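Local coordinates for JamJ (PDB 5DOZ), which probably catalyses NADPH-dependent cyclopropane formation on an acyl-carrier-protein-bound polyketide intermediate, as an unusual member of the enoyl reductase family, at residues P45-F48 / R49-L52; L230-G233 / E234-Q237; I257-H260 / S261-A264. All coordinates share one frame; numbering follows the deposited sequence.

Interaction 1: P45-F48 / R49-L52. With NDP (NADPH dihydro-nicotinamide-adenine-dinucleotide phosphate), chain E.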
loop_
_atom_site.group_PDB
_atom_site.type_symbol
_atom_site.label_atom_id
_atom_site.label_comp_id
_atom_site.label_asym_id
_atom_site.label_seq_id
_atom_site.Cartn_x
_atom_site.Cartn_y
_atom_site.Cartn_z
ATOM N N PRO A 45 4.282 4.171 8.617
ATOM C CA PRO A 45 5.127 3.601 7.576
ATOM C C PRO A 45 5.427 4.607 6.465
ATOM O O PRO A 45 4.599 5.476 6.164
ATOM C CB PRO A 45 4.321 2.403 7.059
ATOM C CG PRO A 45 2.921 2.627 7.511
ATOM C CD PRO A 45 2.964 3.517 8.719
ATOM N N VAL A 46 6.627 4.516 5.899
ATOM C CA VAL A 46 6.982 5.303 4.727
ATOM C C VAL A 46 6.396 4.583 3.521
ATOM O O VAL A 46 6.613 3.383 3.336
ATOM C CB VAL A 46 8.510 5.416 4.528
ATOM C CG1 VAL A 46 8.830 6.518 3.522
ATOM C CG2 VAL A 46 9.216 5.685 5.848
ATOM N N ASN A 47 5.639 5.314 2.713
ATOM C CA ASN A 47 5.062 4.744 1.509
ATOM C C ASN A 47 5.856 5.162 0.280
ATOM O O ASN A 47 6.576 6.160 0.303
ATOM C CB ASN A 47 3.581 5.119 1.384
ATOM C CG ASN A 47 2.669 4.144 2.120
ATOM O OD1 ASN A 47 2.318 3.088 1.596
ATOM N ND2 ASN A 47 2.281 4.495 3.335
ATOM N N PHE A 48 5.733 4.377 -0.783
ATOM C CA PHE A 48 6.396 4.660 -2.049
ATOM C C PHE A 48 6.042 6.051 -2.564
ATOM O O PHE A 48 6.907 6.775 -3.059
ATOM C CB PHE A 48 5.996 3.600 -3.070
ATOM C CG PHE A 48 6.836 3.592 -4.306
ATOM C CD1 PHE A 48 7.960 2.784 -4.386
ATOM C CD2 PHE A 48 6.486 4.365 -5.406
ATOM C CE1 PHE A 48 8.733 2.762 -5.532
ATOM C CE2 PHE A 48 7.256 4.344 -6.561
ATOM C CZ PHE A 48 8.382 3.543 -6.623
ATOM N N ARG A 49 4.773 6.424 -2.440
ATOM C CA ARG A 49 4.317 7.749 -2.867
ATOM C C ARG A 49 4.889 8.901 -2.029
ATOM O O ARG A 49 4.981 10.028 -2.522
ATOM C CB ARG A 49 2.783 7.817 -2.892
ATOM C CG ARG A 49 2.165 7.554 -4.256
ATOM C CD ARG A 49 0.641 7.563 -4.191
ATOM N NE ARG A 49 0.066 8.889 -3.936
ATOM C CZ ARG A 49 -1.242 9.151 -3.873
ATOM N NH1 ARG A 49 -2.143 8.181 -4.041
ATOM N NH2 ARG A 49 -1.651 10.392 -3.641
ATOM N N ASP A 50 5.256 8.629 -0.773
ATOM C CA ASP A 50 5.907 9.645 0.077
ATOM C C ASP A 50 7.239 10.085 -0.525
ATOM O O ASP A 50 7.565 11.275 -0.536
ATOM C CB ASP A 50 6.148 9.130 1.507
ATOM C CG ASP A 50 4.881 9.060 2.340
ATOM O OD1 ASP A 50 4.141 10.065 2.432
ATOM O OD2 ASP A 50 4.637 7.989 2.937
ATOM N N ILE A 51 8.007 9.114 -1.018
ATOM C CA ILE A 51 9.303 9.378 -1.640
ATOM C C ILE A 51 9.142 10.170 -2.937
ATOM O O ILE A 51 9.858 11.144 -3.160
ATOM C CB ILE A 51 10.085 8.067 -1.873
ATOM C CG1 ILE A 51 10.570 7.511 -0.531
ATOM C CG2 ILE A 51 11.256 8.279 -2.830
ATOM C CD1 ILE A 51 11.142 6.117 -0.634
ATOM N N LEU A 52 8.192 9.757 -3.773
ATOM C CA LEU A 52 7.851 10.477 -5.001
ATOM C C LEU A 52 7.568 11.952 -4.738
ATOM O O LEU A 52 8.100 12.820 -5.438
ATOM C CB LEU A 52 6.642 9.832 -5.695
ATOM C CG LEU A 52 6.802 8.433 -6.298
ATOM C CD1 LEU A 52 5.495 7.974 -6.936
ATOM C CD2 LEU A 52 7.938 8.373 -7.311
HETATM P PA NDP E . 7.597 -0.654 -2.011
HETATM O O1A NDP E . 8.613 0.465 -2.128
HETATM O O2A NDP E . 7.492 -1.452 -0.739
HETATM O O5B NDP E . 7.873 -1.715 -3.188
HETATM C C5B NDP E . 8.670 -1.401 -4.324
HETATM C C4B NDP E . 9.284 -2.705 -4.803
HETATM O O4B NDP E . 9.528 -2.617 -6.211
HETATM C C3B NDP E . 10.628 -3.010 -4.151
HETATM O O3B NDP E . 10.500 -3.874 -3.018
HETATM C C2B NDP E . 11.380 -3.737 -5.235
HETATM O O2B NDP E . 11.224 -5.131 -5.021
HETATM C C1B NDP E . 10.674 -3.397 -6.536
HETATM N N9A NDP E . 11.547 -2.620 -7.436
HETATM C C8A NDP E . 12.338 -1.591 -7.092
HETATM N N7A NDP E . 12.992 -1.116 -8.175
HETATM C C5A NDP E . 12.611 -1.853 -9.237
HETATM C C6A NDP E . 12.911 -1.889 -10.686
HETATM N N6A NDP E . 13.776 -1.009 -11.235
HETATM N N1A NDP E . 12.291 -2.830 -11.442
HETATM C C2A NDP E . 11.424 -3.717 -10.917
HETATM N N3A NDP E . 11.110 -3.734 -9.609
HETATM C C4A NDP E . 11.658 -2.844 -8.741
HETATM O O3 NDP E . 6.154 -0.081 -2.438
HETATM P PN NDP E . 4.720 -0.743 -2.125
HETATM O O1N NDP E . 4.832 -2.238 -2.098
HETATM O O2N NDP E . 4.110 -0.026 -0.953
HETATM O O5D NDP E . 3.861 -0.346 -3.430
HETATM C C5D NDP E . 4.270 -0.731 -4.749
HETATM C C4D NDP E . 3.665 0.209 -5.792
HETATM O O4D NDP E . 2.243 0.284 -5.653
HETATM C C3D NDP E . 4.162 1.634 -5.651
HETATM O O3D NDP E . 4.336 2.153 -6.967
HETATM C C2D NDP E . 3.039 2.361 -4.934
HETATM O O2D NDP E . 3.008 3.775 -5.180
HETATM C C1D NDP E . 1.814 1.634 -5.457
HETATM N N1N NDP E . 0.692 1.670 -4.518
HETATM C C2N NDP E . -0.521 1.972 -5.002
HETATM C C3N NDP E . -1.676 1.763 -4.258
HETATM C C7N NDP E . -3.018 1.880 -4.923
HETATM O O7N NDP E . -4.008 2.184 -4.278
HETATM N N7N NDP E . -3.105 1.640 -6.229
HETATM C C4N NDP E . -1.576 1.565 -2.760
HETATM C C5N NDP E . -0.231 1.137 -2.382
HETATM C C6N NDP E . 0.859 1.288 -3.238
HETATM P P2B NDP E . 12.266 -6.182 -5.624
HETATM O O1X NDP E . 13.604 -5.771 -5.054
HETATM O O2X NDP E . 11.730 -7.478 -5.103
HETATM O O3X NDP E . 12.149 -6.024 -7.120
HETATM O O HOH W 1 3.113 6.842 4.737
#
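The carbonyl O of Pro-45 meets the carboxylate of Asp-50 through water 1. The water donates to both Pro-45 O and Asp-50 OD2 and accepts from Asn-47 ND2. Val-46 lays CG1 4.3 Å from Asp-50 CB, and its backbone pairs with Val-333 of strand 332-336. Asn-47 is the N-cap of helix 48-54. Its backbone N donates to Asp-50 OD2 at 2.9 Å and 160°, and that oxygen accepts through its anti lone pair. The side chain of the third helix residue accepts from the N-cap backbone N, without the reciprocal bond of a capping box. The Asn-47 side chain makes no capping bond; its ND2 also bonds Glu-79 OE2. Asp-50 OD1 binds Gly-77 N, so the carboxylate is held at both oxygens. The helix follows strand 37-45 of the GroES-like domain, and its first turn borders the NADPH. Phe-48 has CG anti to the backbone N (chi1 -167°), which carries the ring out to the cofactor. O3D of the nicotinamide ribose lies over one ring face, 3.5 Å from Phe-48 CD2. Phosphate oxygen O1A sits at the ring edge, in plane, 3.3 Å from Phe-48 CD1. Leu-52 CD1 approaches the same ring obliquely, 4.0 Å from Phe-48 CD2.

Interaction 2: L230-G233 / E234-Q237. With NDP (NADPH dihydro-nicotinamide-adenine-dinucleotide phosphate), chain E.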
loop_
_atom_site.group_PDB
_atom_site.type_symbol
_atom_site.label_atom_id
_atom_site.label_comp_id
_atom_site.label_asym_id
_atom_site.label_seq_id
_atom_site.Cartn_x
_atom_site.Cartn_y
_atom_site.Cartn_z
ATOM N N LEU A 230 4.552 -2.635 -11.967
ATOM C CA LEU A 230 5.693 -2.301 -12.834
ATOM C C LEU A 230 5.244 -1.974 -14.255
ATOM O O LEU A 230 4.668 -2.827 -14.938
ATOM C CB LEU A 230 6.711 -3.450 -12.860
ATOM C CG LEU A 230 7.194 -4.063 -11.540
ATOM C CD1 LEU A 230 8.137 -5.229 -11.811
ATOM C CD2 LEU A 230 7.853 -3.024 -10.644
ATOM N N THR A 231 5.528 -0.749 -14.701
ATOM C CA THR A 231 4.986 -0.241 -15.974
ATOM C C THR A 231 6.027 0.292 -16.957
ATOM O O THR A 231 5.682 0.694 -18.069
ATOM C CB THR A 231 3.958 0.882 -15.742
ATOM O OG1 THR A 231 4.562 1.931 -14.970
ATOM C CG2 THR A 231 2.724 0.346 -15.024
ATOM N N HIS A 232 7.293 0.302 -16.554
ATOM C CA HIS A 232 8.365 0.814 -17.413
ATOM C C HIS A 232 8.740 -0.186 -18.516
ATOM O O HIS A 232 8.296 -1.337 -18.500
ATOM C CB HIS A 232 9.581 1.215 -16.572
ATOM C CG HIS A 232 10.141 0.103 -15.741
ATOM N ND1 HIS A 232 9.443 -0.477 -14.704
ATOM C CD2 HIS A 232 11.340 -0.526 -15.786
ATOM C CE1 HIS A 232 10.182 -1.424 -14.154
ATOM N NE2 HIS A 232 11.340 -1.469 -14.787
ATOM N N GLY A 233 9.541 0.264 -19.480
ATOM C CA GLY A 233 9.986 -0.579 -20.593
ATOM C C GLY A 233 8.854 -1.324 -21.275
ATOM O O GLY A 233 7.839 -0.730 -21.633
ATOM N N GLU A 234 9.030 -2.632 -21.443
ATOM C CA GLU A 234 8.022 -3.479 -22.076
ATOM C C GLU A 234 7.328 -4.390 -21.054
ATOM O O GLU A 234 6.833 -5.460 -21.407
ATOM C CB GLU A 234 8.650 -4.302 -23.217
ATOM C CG GLU A 234 9.165 -3.462 -24.388
ATOM C CD GLU A 234 9.944 -4.260 -25.427
ATOM O OE1 GLU A 234 9.515 -5.383 -25.786
ATOM O OE2 GLU A 234 10.990 -3.757 -25.903
ATOM N N TYR A 235 7.283 -3.947 -19.795
ATOM C CA TYR A 235 6.697 -4.725 -18.695
ATOM C C TYR A 235 5.199 -4.990 -18.829
ATOM O O TYR A 235 4.733 -6.075 -18.481
ATOM C CB TYR A 235 6.981 -4.065 -17.339
ATOM C CG TYR A 235 8.276 -4.504 -16.690
ATOM C CD1 TYR A 235 9.473 -3.845 -16.963
ATOM C CD2 TYR A 235 8.303 -5.583 -15.805
ATOM C CE1 TYR A 235 10.660 -4.245 -16.372
ATOM C CE2 TYR A 235 9.487 -5.990 -15.208
ATOM C CZ TYR A 235 10.660 -5.316 -15.494
ATOM O OH TYR A 235 11.842 -5.706 -14.907
ATOM N N ILE A 236 4.443 -4.008 -19.314
ATOM C CA ILE A 236 3.000 -4.193 -19.475
ATOM C C ILE A 236 2.680 -5.234 -20.552
ATOM O O ILE A 236 1.842 -6.112 -20.339
ATOM C CB ILE A 236 2.252 -2.862 -19.711
ATOM C CG1 ILE A 236 2.317 -2.000 -18.440
ATOM C CG2 ILE A 236 0.803 -3.129 -20.102
ATOM C CD1 ILE A 236 1.820 -0.577 -18.596
ATOM N N GLN A 237 3.361 -5.140 -21.690
ATOM C CA GLN A 237 3.179 -6.089 -22.792
ATOM C C GLN A 237 3.564 -7.511 -22.371
ATOM O O GLN A 237 2.878 -8.472 -22.722
ATOM C CB GLN A 237 3.979 -5.653 -24.028
ATOM C CG GLN A 237 3.779 -6.530 -25.261
ATOM C CD GLN A 237 2.363 -6.465 -25.805
ATOM O OE1 GLN A 237 1.984 -5.498 -26.471
ATOM N NE2 GLN A 237 1.572 -7.497 -25.526
HETATM P PA NDP E . 7.597 -0.654 -2.011
HETATM O O1A NDP E . 8.613 0.465 -2.128
HETATM O O2A NDP E . 7.492 -1.452 -0.739
HETATM O O5B NDP E . 7.873 -1.715 -3.188
HETATM C C5B NDP E . 8.670 -1.401 -4.324
HETATM C C4B NDP E . 9.284 -2.705 -4.803
HETATM O O4B NDP E . 9.528 -2.617 -6.211
HETATM C C3B NDP E . 10.628 -3.010 -4.151
HETATM O O3B NDP E . 10.500 -3.874 -3.018
HETATM C C2B NDP E . 11.380 -3.737 -5.235
HETATM O O2B NDP E . 11.224 -5.131 -5.021
HETATM C C1B NDP E . 10.674 -3.397 -6.536
HETATM N N9A NDP E . 11.547 -2.620 -7.436
HETATM C C8A NDP E . 12.338 -1.591 -7.092
HETATM N N7A NDP E . 12.992 -1.116 -8.175
HETATM C C5A NDP E . 12.611 -1.853 -9.237
HETATM C C6A NDP E . 12.911 -1.889 -10.686
HETATM N N6A NDP E . 13.776 -1.009 -11.235
HETATM N N1A NDP E . 12.291 -2.830 -11.442
HETATM C C2A NDP E . 11.424 -3.717 -10.917
HETATM N N3A NDP E . 11.110 -3.734 -9.609
HETATM C C4A NDP E . 11.658 -2.844 -8.741
HETATM O O3 NDP E . 6.154 -0.081 -2.438
HETATM P PN NDP E . 4.720 -0.743 -2.125
HETATM O O1N NDP E . 4.832 -2.238 -2.098
HETATM O O2N NDP E . 4.110 -0.026 -0.953
HETATM O O5D NDP E . 3.861 -0.346 -3.430
HETATM C C5D NDP E . 4.270 -0.731 -4.749
HETATM C C4D NDP E . 3.665 0.209 -5.792
HETATM O O4D NDP E . 2.243 0.284 -5.653
HETATM C C3D NDP E . 4.162 1.634 -5.651
HETATM O O3D NDP E . 4.336 2.153 -6.967
HETATM C C2D NDP E . 3.039 2.361 -4.934
HETATM O O2D NDP E . 3.008 3.775 -5.180
HETATM C C1D NDP E . 1.814 1.634 -5.457
HETATM N N1N NDP E . 0.692 1.670 -4.518
HETATM C C2N NDP E . -0.521 1.972 -5.002
HETATM C C3N NDP E . -1.676 1.763 -4.258
HETATM C C7N NDP E . -3.018 1.880 -4.923
HETATM O O7N NDP E . -4.008 2.184 -4.278
HETATM N N7N NDP E . -3.105 1.640 -6.229
HETATM C C4N NDP E . -1.576 1.565 -2.760
HETATM C C5N NDP E . -0.231 1.137 -2.382
HETATM C C6N NDP E . 0.859 1.288 -3.238
HETATM P P2B NDP E . 12.266 -6.182 -5.624
HETATM O O1X NDP E . 13.604 -5.771 -5.054
HETATM O O2X NDP E . 11.730 -7.478 -5.103
HETATM O O3X NDP E . 12.149 -6.024 -7.120
HETATM O O HOH W 2 5.681 -1.560 -19.905
HETATM O O HOH W 3 13.215 -3.412 -14.049
#
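Water 2 is gripped from several sides. It accepts from Ile-236 N at 2.8 Å and donates toward Thr-231 O and Gly-233 O, and has too few protons to serve every nearby acceptor at once. The site is the loop between strand 223-228 and helix 235-242 of the Rossmann-type nucleotide-binding fold. A type II' beta turn runs from His-232 to Tyr-235 and leads into the helix. It is closed by Tyr-235 N to His-232 O, 3.1 Å, with the donor in the carbonyl plane. Gly-233 sits second in the turn with phi 49°, and a CB there would clash with Glu-234 N. The His-232 and Tyr-235 side chains lie side by side and point the same way. Their rings meet obliquely, with planes at 33°. Tyr-235 CD1 lies over the centre of the imidazole face, and Tyr-235 CE1 is 3.3 Å from His-232 NE2. His-232 has CG between its backbone N and carbonyl carbon (chi1 58°), which folds the imidazole back over the tyrosine. Leu-230 CD1 approaches the phenol obliquely, 3.7 Å from Tyr-235 CE2. Tyr-235 OH bonds Ser-205 O. Replacing Tyr-235 with an alanine would probably open a gap beside Leu-230 and His-232, leave Ser-205 O without the phenol hydroxyl and set the imidazole freer to turn. Further along, Thr-231 CG2 packs alongside Ile-236 CD1 at 3.8 Å. Both cofactor-facing side chains reach the adenine: Leu-230 CD2 is 3.5 Å from N3A, and His-232 CE1 is 3.7 Å from N1A. Water 3 lies in the imidazole plane at its edge, 2.8 Å from His-232 NE2, and donates to Tyr-235 OH.

Interaction 3: I257-H260 / S261-A264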
loop_
_atom_site.group_PDB
_atom_site.type_symbol
_atom_site.label_atom_id
_atom_site.label_comp_id
_atom_site.label_asym_id
_atom_site.label_seq_id
_atom_site.Cartn_x
_atom_site.Cartn_y
_atom_site.Cartn_z
ATOM N N ILE A 257 0.153 4.418 -17.038
ATOM C CA ILE A 257 -0.567 3.166 -17.292
ATOM C C ILE A 257 -1.343 3.201 -18.616
ATOM O O ILE A 257 -1.672 4.271 -19.125
ATOM C CB ILE A 257 -1.514 2.789 -16.123
ATOM C CG1 ILE A 257 -2.615 3.847 -15.937
ATOM C CG2 ILE A 257 -0.717 2.573 -14.838
ATOM C CD1 ILE A 257 -3.861 3.334 -15.243
ATOM N N TRP A 258 -1.612 2.020 -19.165
ATOM C CA TRP A 258 -2.414 1.882 -20.379
ATOM C C TRP A 258 -3.885 2.152 -20.073
ATOM O O TRP A 258 -4.357 1.880 -18.964
ATOM C CB TRP A 258 -2.253 0.473 -20.959
ATOM C CG TRP A 258 -0.909 0.192 -21.593
ATOM C CD1 TRP A 258 0.262 0.874 -21.395
ATOM C CD2 TRP A 258 -0.600 -0.870 -22.503
ATOM N NE1 TRP A 258 1.273 0.311 -22.137
ATOM C CE2 TRP A 258 0.771 -0.761 -22.826
ATOM C CE3 TRP A 258 -1.350 -1.903 -23.080
ATOM C CZ2 TRP A 258 1.409 -1.648 -23.702
ATOM C CZ3 TRP A 258 -0.716 -2.784 -23.952
ATOM C CH2 TRP A 258 0.653 -2.650 -24.252
ATOM N N SER A 259 -4.602 2.698 -21.055
ATOM C CA SER A 259 -6.033 2.963 -20.908
ATOM C C SER A 259 -6.840 1.717 -21.269
ATOM O O SER A 259 -6.277 0.724 -21.742
ATOM C CB SER A 259 -6.454 4.168 -21.757
ATOM O OG SER A 259 -6.124 3.979 -23.121
ATOM N N HIS A 260 -8.151 1.768 -21.051
ATOM C CA HIS A 260 -9.011 0.601 -21.278
ATOM C C HIS A 260 -9.069 0.087 -22.721
ATOM O O HIS A 260 -9.140 -1.125 -22.938
ATOM C CB HIS A 260 -10.420 0.837 -20.728
ATOM C CG HIS A 260 -10.622 0.287 -19.351
ATOM N ND1 HIS A 260 -10.607 1.077 -18.221
ATOM C CD2 HIS A 260 -10.832 -0.980 -18.922
ATOM C CE1 HIS A 260 -10.807 0.321 -17.156
ATOM N NE2 HIS A 260 -10.944 -0.932 -17.554
ATOM N N SER A 261 -9.036 0.995 -23.695
ATOM C CA SER A 261 -9.075 0.601 -25.107
ATOM C C SER A 261 -7.715 0.103 -25.595
ATOM O O SER A 261 -7.644 -0.794 -26.435
ATOM C CB SER A 261 -9.579 1.746 -25.991
ATOM O OG SER A 261 -8.767 2.900 -25.852
ATOM N N GLN A 262 -6.645 0.687 -25.059
ATOM C CA GLN A 262 -5.278 0.263 -25.368
ATOM C C GLN A 262 -5.022 -1.185 -24.942
ATOM O O GLN A 262 -4.306 -1.919 -25.624
ATOM C CB GLN A 262 -4.258 1.208 -24.727
ATOM C CG GLN A 262 -4.233 2.594 -25.355
ATOM C CD GLN A 262 -3.275 3.553 -24.668
ATOM O OE1 GLN A 262 -2.924 3.380 -23.498
ATOM N NE2 GLN A 262 -2.853 4.581 -25.396
ATOM N N VAL A 263 -5.613 -1.588 -23.819
ATOM C CA VAL A 263 -5.554 -2.980 -23.373
ATOM C C VAL A 263 -6.506 -3.839 -24.214
ATOM O O VAL A 263 -6.201 -4.989 -24.530
ATOM C CB VAL A 263 -5.866 -3.124 -21.861
ATOM C CG1 VAL A 263 -5.793 -4.578 -21.427
ATOM C CG2 VAL A 263 -4.892 -2.299 -21.029
ATOM N N ALA A 264 -7.652 -3.264 -24.580
ATOM C CA ALA A 264 -8.638 -3.939 -25.430
ATOM C C ALA A 264 -8.133 -4.174 -26.861
ATOM O O ALA A 264 -8.562 -5.122 -27.526
ATOM C CB ALA A 264 -9.944 -3.161 -25.448
#
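The indole of Trp-258 meets Val-263 at its edge, where CG2 of the valine lies near the ring plane. Gln-262 O comes to the same indole obliquely, 3.9 Å from Trp-258 CE3. The side chains of Trp-258 and Val-263 cross at about a right angle. The closer apolar touch is at the base of the side chain, where Trp-258 CB meets Val-263 CG2 at 3.8 Å. Val-263 has CG2 beside its backbone N and anti to the carbonyl carbon, which turns this methyl back toward the residues before the helix. The indole also packs on Ile-236, Gln-237 and Leu-240 of helix 235-242. The imidazole of His-260, the second flat group, lies edge-to-face with Tyr-272 of strand 271-274, and its NE2 bonds Tyr-272 O. Residues 257-264 lead into and begin helix 260-266, which lies between two neighbouring strands of the parallel Rossmann sheet, 247-251 and 271-274. Ser-259 is the N-cap. Gln-262, three residues on, reaches past the serine with an extended chain and accepts at OE1 from Ser-259 N, at 3.0 Å and a nearly straight 170°. The donor is tilted 34° from the amide carbonyl plane. Gln-262 CG passes 3.2 Å from Ser-259 OG. The Ser-259 side chain makes no capping bond, so the reciprocal pair of a capping box is not formed. Val-263 N to Ser-259 O, 3.2 Å, and Ala-264 N to His-260 O begin the helical pattern. The N-cap amide is met by a neutral carboxamide oxygen, which satisfies the N-H but adds no formal charge, so it probably offsets the helix dipole less than a carboxylate would.

All three contacts are starts of helices, but they differ in depth. Interaction 1 is buried in the GroES-like domain. Interaction 2 is partly buried in the Rossmann part, and interaction 3 lies on its surface. Interactions 1 and 2 both touch the NADPH, the first at its nicotinamide ribose and phosphate, the second at its adenine; the contact centres are about 21 Å apart. Interactions 2 and 3 touch each other: Ile-236 CD1 is 3.5 Å from Trp-258 CD1. In interactions 1 and 3 the third helix residue accepts from the N-cap backbone N, through a carboxylate in the buried case and a neutral amide at the surface. Interaction 2 instead uses a beta turn and a bound water.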